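Local coordinates for antibiotic biosynthesis monooxygenase family protein (Shewanella oneidensis, PDB 2BBE), which is of unknown function but may act as a monooxygenase, at residues A[16-21]-A[64-69]; A[35-40]-A[48-53]. All blocks are in the same frame, centred on the assembly; numbering follows the deposited sequence. Where two conformers were deposited one is given.

Contact 1. Residues A[16-21]-A[64-69]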
ATOM      1  N   CYS A  16       8.792  -2.094  10.048  1.00  9.89           N
ATOM      2  CA  CYS A  16      10.243  -2.146  10.229  1.00 10.66           C
ATOM      3  C   CYS A  16      10.944  -1.391   9.128  1.00 10.26           C
ATOM      4  O   CYS A  16      10.586  -1.516   7.933  1.00 10.30           O
ATOM      5  CB  CYS A  16      10.760  -3.603  10.276  1.00 10.30           C
ATOM      6  SG  CYS A  16      12.570  -3.751  10.466  1.00 12.32           S
ATOM      7  N   VAL A  17      11.935  -0.596   9.518  1.00  9.46           N
ATOM      8  CA  VAL A  17      12.823   0.045   8.555  1.00  8.87           C
ATOM      9  C   VAL A  17      14.239  -0.462   8.838  1.00  9.04           C
ATOM     10  O   VAL A  17      14.744  -0.319   9.956  1.00  9.60           O
ATOM     11  CB  VAL A  17      12.777   1.586   8.635  1.00  8.40           C
ATOM     12  CG1 VAL A  17      13.779   2.205   7.637  1.00  9.64           C
ATOM     13  CG2 VAL A  17      11.339   2.108   8.346  1.00 10.79           C
ATOM     14  N   ALA A  18      14.868  -1.064   7.837  1.00  8.42           N
ATOM     15  CA  ALA A  18      16.197  -1.675   8.019  1.00  9.13           C
ATOM     16  C   ALA A  18      17.109  -1.140   6.915  1.00  9.76           C
ATOM     17  O   ALA A  18      16.898  -1.437   5.724  1.00  9.91           O
ATOM     18  CB  ALA A  18      16.078  -3.238   7.956  1.00  8.43           C
ATOM     19  N   SER A  19      18.100  -0.331   7.300  1.00 10.16           N
ATOM     20  CA  SER A  19      18.981   0.317   6.337  1.00 10.41           C
ATOM     21  C   SER A  19      20.353  -0.291   6.446  1.00 10.40           C
ATOM     22  O   SER A  19      20.818  -0.609   7.557  1.00 10.34           O
ATOM     23  CB  SER A  19      19.070   1.837   6.558  1.00 10.86           C
ATOM     24  OG  SER A  19      19.568   2.155   7.857  1.00 13.72           O
ATOM     25  N   PHE A  20      20.998  -0.437   5.295  1.00  9.65           N
ATOM     26  CA  PHE A  20      22.311  -1.064   5.196  1.00  9.65           C
ATOM     27  C   PHE A  20      23.221  -0.198   4.369  1.00 10.35           C
ATOM     28  O   PHE A  20      22.876   0.162   3.236  1.00  9.42           O
ATOM     29  CB  PHE A  20      22.188  -2.453   4.560  1.00  9.69           C
ATOM     30  CG  PHE A  20      21.246  -3.355   5.304  1.00  9.49           C
ATOM     31  CD1 PHE A  20      21.700  -4.102   6.399  1.00  7.91           C
ATOM     32  CD2 PHE A  20      19.887  -3.389   4.968  1.00  8.23           C
ATOM     33  CE1 PHE A  20      20.822  -4.908   7.125  1.00  9.43           C
ATOM     34  CE2 PHE A  20      19.008  -4.184   5.680  1.00  9.40           C
ATOM     35  CZ  PHE A  20      19.468  -4.952   6.759  1.00  8.31           C
ATOM     36  N   LEU A  21      24.380   0.149   4.938  1.00 10.19           N
ATOM     37  CA  LEU A  21      25.376   0.943   4.208  1.00 10.46           C
ATOM     38  C   LEU A  21      26.441   0.019   3.644  1.00 10.79           C
ATOM     39  O   LEU A  21      27.219  -0.563   4.410  1.00 10.91           O
ATOM     40  CB  LEU A  21      26.043   1.961   5.138  1.00  9.85           C
ATOM     41  CG  LEU A  21      27.020   2.944   4.470  1.00 10.70           C
ATOM     42  CD1 LEU A  21      26.266   3.955   3.565  1.00 11.52           C
ATOM     43  CD2 LEU A  21      27.820   3.672   5.534  1.00 11.82           C
ATOM     44  N   PHE A  64      15.256  -1.511   3.459  1.00  8.92           N
ATOM     45  CA  PHE A  64      13.956  -2.157   3.418  1.00  9.47           C
ATOM     46  C   PHE A  64      12.919  -1.379   4.232  1.00  9.65           C
ATOM     47  O   PHE A  64      13.179  -0.961   5.368  1.00  9.07           O
ATOM     48  CB  PHE A  64      14.029  -3.607   3.985  1.00  9.38           C
ATOM     49  CG  PHE A  64      14.194  -4.674   2.929  1.00 10.31           C
ATOM     50  CD1 PHE A  64      13.219  -4.853   1.934  1.00  9.86           C
ATOM     51  CD2 PHE A  64      15.305  -5.525   2.949  1.00 10.25           C
ATOM     52  CE1 PHE A  64      13.368  -5.853   0.960  1.00 10.61           C
ATOM     53  CE2 PHE A  64      15.449  -6.528   1.991  1.00  9.29           C
ATOM     54  CZ  PHE A  64      14.500  -6.674   0.990  1.00  9.46           C
ATOM     55  N   VAL A  65      11.732  -1.235   3.650  1.00  9.49           N
ATOM     56  CA  VAL A  65      10.570  -0.679   4.331  1.00 10.08           C
ATOM     57  C   VAL A  65       9.540  -1.800   4.395  1.00 10.55           C
ATOM     58  O   VAL A  65       9.101  -2.324   3.353  1.00  9.83           O
ATOM     59  CB  VAL A  65      10.026   0.552   3.563  1.00 10.10           C
ATOM     60  CG1 VAL A  65       8.607   0.958   4.091  1.00 11.20           C
ATOM     61  CG2 VAL A  65      11.057   1.714   3.679  1.00 10.86           C
ATOM     62  N   GLU A  66       9.181  -2.190   5.618  1.00 10.38           N
ATOM     63  CA  GLU A  66       8.462  -3.440   5.836  1.00 10.69           C
ATOM     64  C   GLU A  66       7.238  -3.227   6.717  1.00 10.35           C
ATOM     65  O   GLU A  66       7.210  -2.281   7.523  1.00  9.98           O
ATOM     66  CB  GLU A  66       9.384  -4.468   6.540  1.00 11.00           C
ATOM     67  CG  GLU A  66      10.829  -4.544   6.006  1.00 11.80           C
ATOM     68  CD  GLU A  66      11.730  -5.478   6.835  1.00 13.45           C
ATOM     69  OE1 GLU A  66      11.226  -6.192   7.736  1.00 14.06           O
ATOM     70  OE2 GLU A  66      12.958  -5.507   6.570  1.00 18.06           O
ATOM     71  N   LYS A  67       6.267  -4.132   6.579  1.00  9.29           N
ATOM     72  CA  LYS A  67       5.093  -4.184   7.467  0.50  9.09           C
ATOM     73  C   LYS A  67       4.591  -5.622   7.574  1.00  8.85           C
ATOM     74  O   LYS A  67       4.510  -6.346   6.570  1.00  9.04           O
ATOM     75  CB  LYS A  67       3.972  -3.242   6.986  0.50  9.29           C
ATOM     76  CG  LYS A  67       2.947  -2.868   8.074  0.50  8.65           C
ATOM     77  CD  LYS A  67       1.748  -2.038   7.537  0.50  9.01           C
ATOM     78  CE  LYS A  67       2.112  -0.593   7.165  0.50  9.19           C
ATOM     79  NZ  LYS A  67       0.896   0.238   6.712  0.50  8.44           N
ATOM     80  N   PHE A  68       4.265  -6.028   8.800  1.00  8.53           N
ATOM     81  CA  PHE A  68       3.787  -7.377   9.123  1.00  9.06           C
ATOM     82  C   PHE A  68       2.530  -7.283   9.971  1.00  9.14           C
ATOM     83  O   PHE A  68       2.313  -6.285  10.672  1.00  8.06           O
ATOM     84  CB  PHE A  68       4.870  -8.188   9.871  1.00  9.42           C
ATOM     85  CG  PHE A  68       6.094  -8.423   9.047  1.00 10.45           C
ATOM     86  CD1 PHE A  68       7.122  -7.472   9.020  1.00 11.90           C
ATOM     87  CD2 PHE A  68       6.201  -9.575   8.250  1.00 11.66           C
ATOM     88  CE1 PHE A  68       8.260  -7.668   8.214  1.00 12.24           C
ATOM     89  CE2 PHE A  68       7.318  -9.780   7.439  1.00 10.91           C
ATOM     90  CZ  PHE A  68       8.344  -8.831   7.420  1.00 12.55           C
ATOM     91  N   VAL A  69       1.688  -8.313   9.890  1.00  9.70           N
ATOM     92  CA  VAL A  69       0.383  -8.274  10.558  1.00  9.36           C
ATOM     93  C   VAL A  69       0.512  -8.136  12.089  1.00  9.94           C
ATOM     94  O   VAL A  69      -0.382  -7.605  12.753  1.00  9.17           O
ATOM     95  CB  VAL A  69      -0.494  -9.501  10.175  1.00 10.26           C
ATOM     96  CG1 VAL A  69      -0.810  -9.487   8.669  1.00  8.80           C
ATOM     97  CG2 VAL A  69       0.182 -10.790  10.565  1.00 11.01           C
TER
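Strands 16-21 and 64-68 run antiparallel, their axes 4.9 Å apart at the closest and 156° from parallel, and C16 with E66 and A18 with F64 are hydrogen-bonded pairs flanking the non-hydrogen-bonded pair V17 with V65. At A18, N gives to F64 O (3.0 Å) and F64 N gives to A18 O, both donors lying in the carbonyl plane. At C16 the bonds are skewed: E66 N meets C16 O at 2.8 Å almost along the C=O axis, while C16 N comes in above the carbonyl plane of E66.

On the face of C16, A18, F64 and E66, C16 is the most covered residue, and E66 reaches over it. The glutamate CG stands anti to the carbonyl carbon (chi1 -43°) and the chain is extended beyond it, bringing OE1 3.7 Å from C16 CB and OE2 4.1 Å from A18 CB. OE1 also lies in plane at the edge of the F68 ring. Burial in this company could raise the pKa of E66.

V65 and V17 share the other face, where V65 packs on V65 of the second subunit. These are the two central strands of a four-stranded, ferredoxin-like antiparallel sheet, flanked by 47-55 and 95-107. Helices cover the C16 and E66 face, F68 meeting H77 of helix 71-78 and F20 meeting Y86 of helix 81-94.

Contact 2. Residues A[35-40]-A[48-53]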
ATOM      1  N   ALA A  35      17.609  -8.025  -2.612  1.00 11.58           N
ATOM      2  CA  ALA A  35      16.487  -8.271  -3.526  1.00 11.19           C
ATOM      3  C   ALA A  35      16.149  -9.753  -3.589  1.00 11.68           C
ATOM      4  O   ALA A  35      14.978 -10.116  -3.826  1.00 11.40           O
ATOM      5  CB  ALA A  35      16.765  -7.712  -4.930  1.00 11.33           C
ATOM      6  N   SER A  36      17.158 -10.608  -3.386  1.00 11.62           N
ATOM      7  CA  SER A  36      16.947 -12.063  -3.442  1.00 12.36           C
ATOM      8  C   SER A  36      15.983 -12.544  -2.332  1.00 12.00           C
ATOM      9  O   SER A  36      15.368 -13.621  -2.454  1.00 12.13           O
ATOM     10  CB  SER A  36      18.287 -12.824  -3.349  1.00 12.65           C
ATOM     11  OG  SER A  36      18.740 -12.790  -1.998  1.00 14.58           O
ATOM     12  N   LEU A  37      15.843 -11.748  -1.272  1.00 11.38           N
ATOM     13  CA  LEU A  37      14.973 -12.093  -0.139  1.00 11.87           C
ATOM     14  C   LEU A  37      13.500 -11.801  -0.406  1.00 11.40           C
ATOM     15  O   LEU A  37      12.624 -12.290   0.317  1.00 11.75           O
ATOM     16  CB  LEU A  37      15.380 -11.315   1.139  1.00 11.27           C
ATOM     17  CG  LEU A  37      16.843 -11.415   1.576  1.00 13.43           C
ATOM     18  CD1 LEU A  37      17.117 -10.489   2.757  1.00 11.16           C
ATOM     19  CD2 LEU A  37      17.228 -12.871   1.884  1.00 14.04           C
ATOM     20  N   ILE A  38      13.224 -10.992  -1.423  1.00 11.76           N
ATOM     21  CA  ILE A  38      11.871 -10.448  -1.599  1.00 11.77           C
ATOM     22  C   ILE A  38      10.788 -11.487  -1.991  1.00 12.13           C
ATOM     23  O   ILE A  38       9.718 -11.515  -1.364  1.00 12.36           O
ATOM     24  CB  ILE A  38      11.878  -9.214  -2.558  1.00 12.38           C
ATOM     25  CG1 ILE A  38      12.657  -8.073  -1.894  1.00 12.28           C
ATOM     26  CG2 ILE A  38      10.425  -8.764  -2.905  1.00 10.97           C
ATOM     27  CD1 ILE A  38      12.814  -6.834  -2.775  1.00 11.96           C
ATOM     28  N   PRO A  39      11.034 -12.309  -3.033  1.00 12.30           N
ATOM     29  CA  PRO A  39       9.958 -13.214  -3.479  1.00 12.73           C
ATOM     30  C   PRO A  39       9.426 -14.117  -2.380  1.00 13.19           C
ATOM     31  O   PRO A  39       8.210 -14.229  -2.247  1.00 13.06           O
ATOM     32  CB  PRO A  39      10.616 -14.026  -4.603  1.00 12.98           C
ATOM     33  CG  PRO A  39      11.624 -13.077  -5.144  1.00 13.61           C
ATOM     34  CD  PRO A  39      12.215 -12.444  -3.904  1.00 12.17           C
ATOM     35  N   ASP A  40      10.298 -14.715  -1.562  1.00 13.47           N
ATOM     36  CA  ASP A  40       9.785 -15.580  -0.491  1.00 14.22           C
ATOM     37  C   ASP A  40       9.163 -14.815   0.674  1.00 13.37           C
ATOM     38  O   ASP A  40       8.256 -15.321   1.337  1.00 12.45           O
ATOM     39  CB  ASP A  40      10.851 -16.537   0.024  1.00 15.62           C
ATOM     40  CG  ASP A  40      11.137 -17.672  -0.961  1.00 19.76           C
ATOM     41  OD1 ASP A  40      10.305 -17.951  -1.872  1.00 23.51           O
ATOM     42  OD2 ASP A  40      12.214 -18.276  -0.817  1.00 26.18           O
ATOM     43  N   ILE A  48       2.843  -7.937   5.024  1.00  8.82           N
ATOM     44  CA  ILE A  48       1.971  -6.940   4.353  1.00  9.90           C
ATOM     45  C   ILE A  48       2.747  -6.178   3.289  1.00 10.22           C
ATOM     46  O   ILE A  48       2.253  -5.960   2.177  1.00 10.28           O
ATOM     47  CB  ILE A  48       1.350  -5.929   5.370  1.00  9.42           C
ATOM     48  CG1 ILE A  48       0.437  -6.654   6.371  1.00 10.34           C
ATOM     49  CG2 ILE A  48       0.613  -4.751   4.663  1.00  9.58           C
ATOM     50  CD1 ILE A  48       0.035  -5.760   7.605  1.00  9.42           C
ATOM     51  N   ARG A  49       3.985  -5.820   3.628  1.00  9.63           N
ATOM     52  CA  ARG A  49       4.820  -4.980   2.802  1.00 10.58           C
ATOM     53  C   ARG A  49       6.270  -5.368   3.000  1.00  9.51           C
ATOM     54  O   ARG A  49       6.735  -5.615   4.135  1.00  9.10           O
ATOM     55  CB  ARG A  49       4.620  -3.481   3.163  1.00 10.73           C
ATOM     56  CG  ARG A  49       5.535  -2.534   2.454  1.00 11.49           C
ATOM     57  CD  ARG A  49       5.350  -1.065   2.933  1.00 11.71           C
ATOM     58  NE  ARG A  49       3.958  -0.621   2.795  1.00 12.67           N
ATOM     59  CZ  ARG A  49       3.408   0.364   3.506  1.00 12.95           C
ATOM     60  NH1 ARG A  49       4.127   1.015   4.418  1.00 11.48           N
ATOM     61  NH2 ARG A  49       2.148   0.712   3.293  1.00 13.09           N
ATOM     62  N   TYR A  50       6.996  -5.417   1.893  1.00  9.38           N
ATOM     63  CA  TYR A  50       8.438  -5.686   1.944  1.00  9.77           C
ATOM     64  C   TYR A  50       9.119  -5.052   0.741  1.00 10.63           C
ATOM     65  O   TYR A  50       9.326  -5.706  -0.302  1.00 11.66           O
ATOM     66  CB  TYR A  50       8.657  -7.194   1.976  1.00 10.02           C
ATOM     67  CG  TYR A  50      10.017  -7.644   2.436  1.00 10.19           C
ATOM     68  CD1 TYR A  50      10.461  -7.396   3.750  1.00 10.04           C
ATOM     69  CD2 TYR A  50      10.829  -8.372   1.579  1.00  9.07           C
ATOM     70  CE1 TYR A  50      11.714  -7.853   4.194  1.00 10.09           C
ATOM     71  CE2 TYR A  50      12.080  -8.852   2.009  1.00 10.43           C
ATOM     72  CZ  TYR A  50      12.505  -8.579   3.309  1.00 11.81           C
ATOM     73  OH  TYR A  50      13.722  -9.062   3.695  1.00 12.19           O
ATOM     74  N   GLU A  51       9.453  -3.773   0.889  1.00 10.00           N
ATOM     75  CA  GLU A  51       9.880  -2.953  -0.233  1.00  9.80           C
ATOM     76  C   GLU A  51      11.336  -2.556  -0.068  1.00 10.00           C
ATOM     77  O   GLU A  51      11.740  -2.083   0.999  1.00  9.86           O
ATOM     78  CB  GLU A  51       9.016  -1.694  -0.324  1.00 10.57           C
ATOM     79  CG  GLU A  51       7.554  -2.007  -0.633  1.00 10.60           C
ATOM     80  CD  GLU A  51       6.692  -0.760  -0.622  1.00 14.79           C
ATOM     81  OE1 GLU A  51       7.225   0.357  -0.405  1.00 16.74           O
ATOM     82  OE2 GLU A  51       5.471  -0.906  -0.841  1.00 15.51           O
ATOM     83  N   LEU A  52      12.111  -2.761  -1.131  1.00  9.62           N
ATOM     84  CA  LEU A  52      13.531  -2.405  -1.158  1.00  9.37           C
ATOM     85  C   LEU A  52      13.742  -1.054  -1.864  1.00  9.25           C
ATOM     86  O   LEU A  52      13.029  -0.720  -2.815  1.00  9.77           O
ATOM     87  CB  LEU A  52      14.324  -3.518  -1.871  1.00  8.74           C
ATOM     88  CG  LEU A  52      15.860  -3.468  -1.791  1.00  9.79           C
ATOM     89  CD1 LEU A  52      16.363  -3.478  -0.314  1.00 10.51           C
ATOM     90  CD2 LEU A  52      16.448  -4.643  -2.596  1.00  8.69           C
ATOM     91  N   ASN A  53      14.720  -0.285  -1.390  1.00  9.19           N
ATOM     92  CA  ASN A  53      14.902   1.105  -1.810  1.00  9.80           C
ATOM     93  C   ASN A  53      16.398   1.439  -1.843  1.00 10.23           C
ATOM     94  O   ASN A  53      17.160   1.020  -0.945  1.00 10.30           O
ATOM     95  CB  ASN A  53      14.197   2.053  -0.822  1.00  9.40           C
ATOM     96  CG  ASN A  53      12.729   1.671  -0.565  1.00 11.86           C
ATOM     97  OD1 ASN A  53      12.413   0.849   0.319  1.00 15.43           O
ATOM     98  ND2 ASN A  53      11.846   2.239  -1.346  1.00  7.70           N
TER
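No hydrogen bond joins 35-40 to 48-53; what holds them is apolar contact between the type I turn linking helices 27-35 and 38-42 and the inward-facing residues of the strand, Y50 and L52. The turn, from A35 to I38, is closed by its own bond from I38 N to A35 O, and it sets A35, L37 and I38 against the sheet.

Among the aliphatic contacts, L52 has CG anti to its backbone N (chi1 -169°), and its CD2 ends against the backbone of A35, 3.6 Å from A35 N, with A35 CB at 3.9 Å. I38, with CG1 anti to the carbonyl carbon and an extended chain beyond, puts CD1 3.8 Å from L52 CB, the two side chains crossing obliquely.

The aromatic contacts centre on Y50, whose CG is anti to its N (chi1 -162°), carrying the ring out to the turn. I38 CG1 approaches obliquely, 3.9 Å from Y50 CD2, and I38 CA lies in plane at the ring edge. Farther out, L37 CB and CD1 both stand 3.8 Å from Y50 OH.

On the strand's other side R49 NE and E51 OE2 make a long ion pair at 3.9 Å, of charges only, since no N-H points at the oxygen. R49 and E51 also form reciprocal salt bridges with E51 and R49 of the second subunit.

The contact thus lays the helical layer on edge strand 47-55, whose L52 and N53 pair antiparallel with a strand of the second subunit, so that the sheet runs on across the interface. I48 and R49 both face K67 of strand 61-68 in a classic beta bulge. On the inner side, Y50 stacks on F64, while L37 and Y50 reach I83 of helix 81-94.

Both contacts are buried, but the centre of contact 1 is about 3 Å, and that of contact 2 about 8 Å, from the centre of the chain. Contact 1 is strand on strand within the antiparallel sheet, held by main-chain hydrogen bonds; contact 2 is an inter-helix turn packed on the sheet, held by van der Waals contact. They meet because strands 61-68 and 47-55 are neighbours: V65 N lies 2.8 Å from E51 O, a probable hydrogen bond, and F64 CZ 3.4 Å from Y50 CE2. Contact 2 is nested within the chain loop that contact 1 closes. This helix-covered sheet, touching a second subunit through both contacts, fits the dimeric alpha/beta-barrel clan.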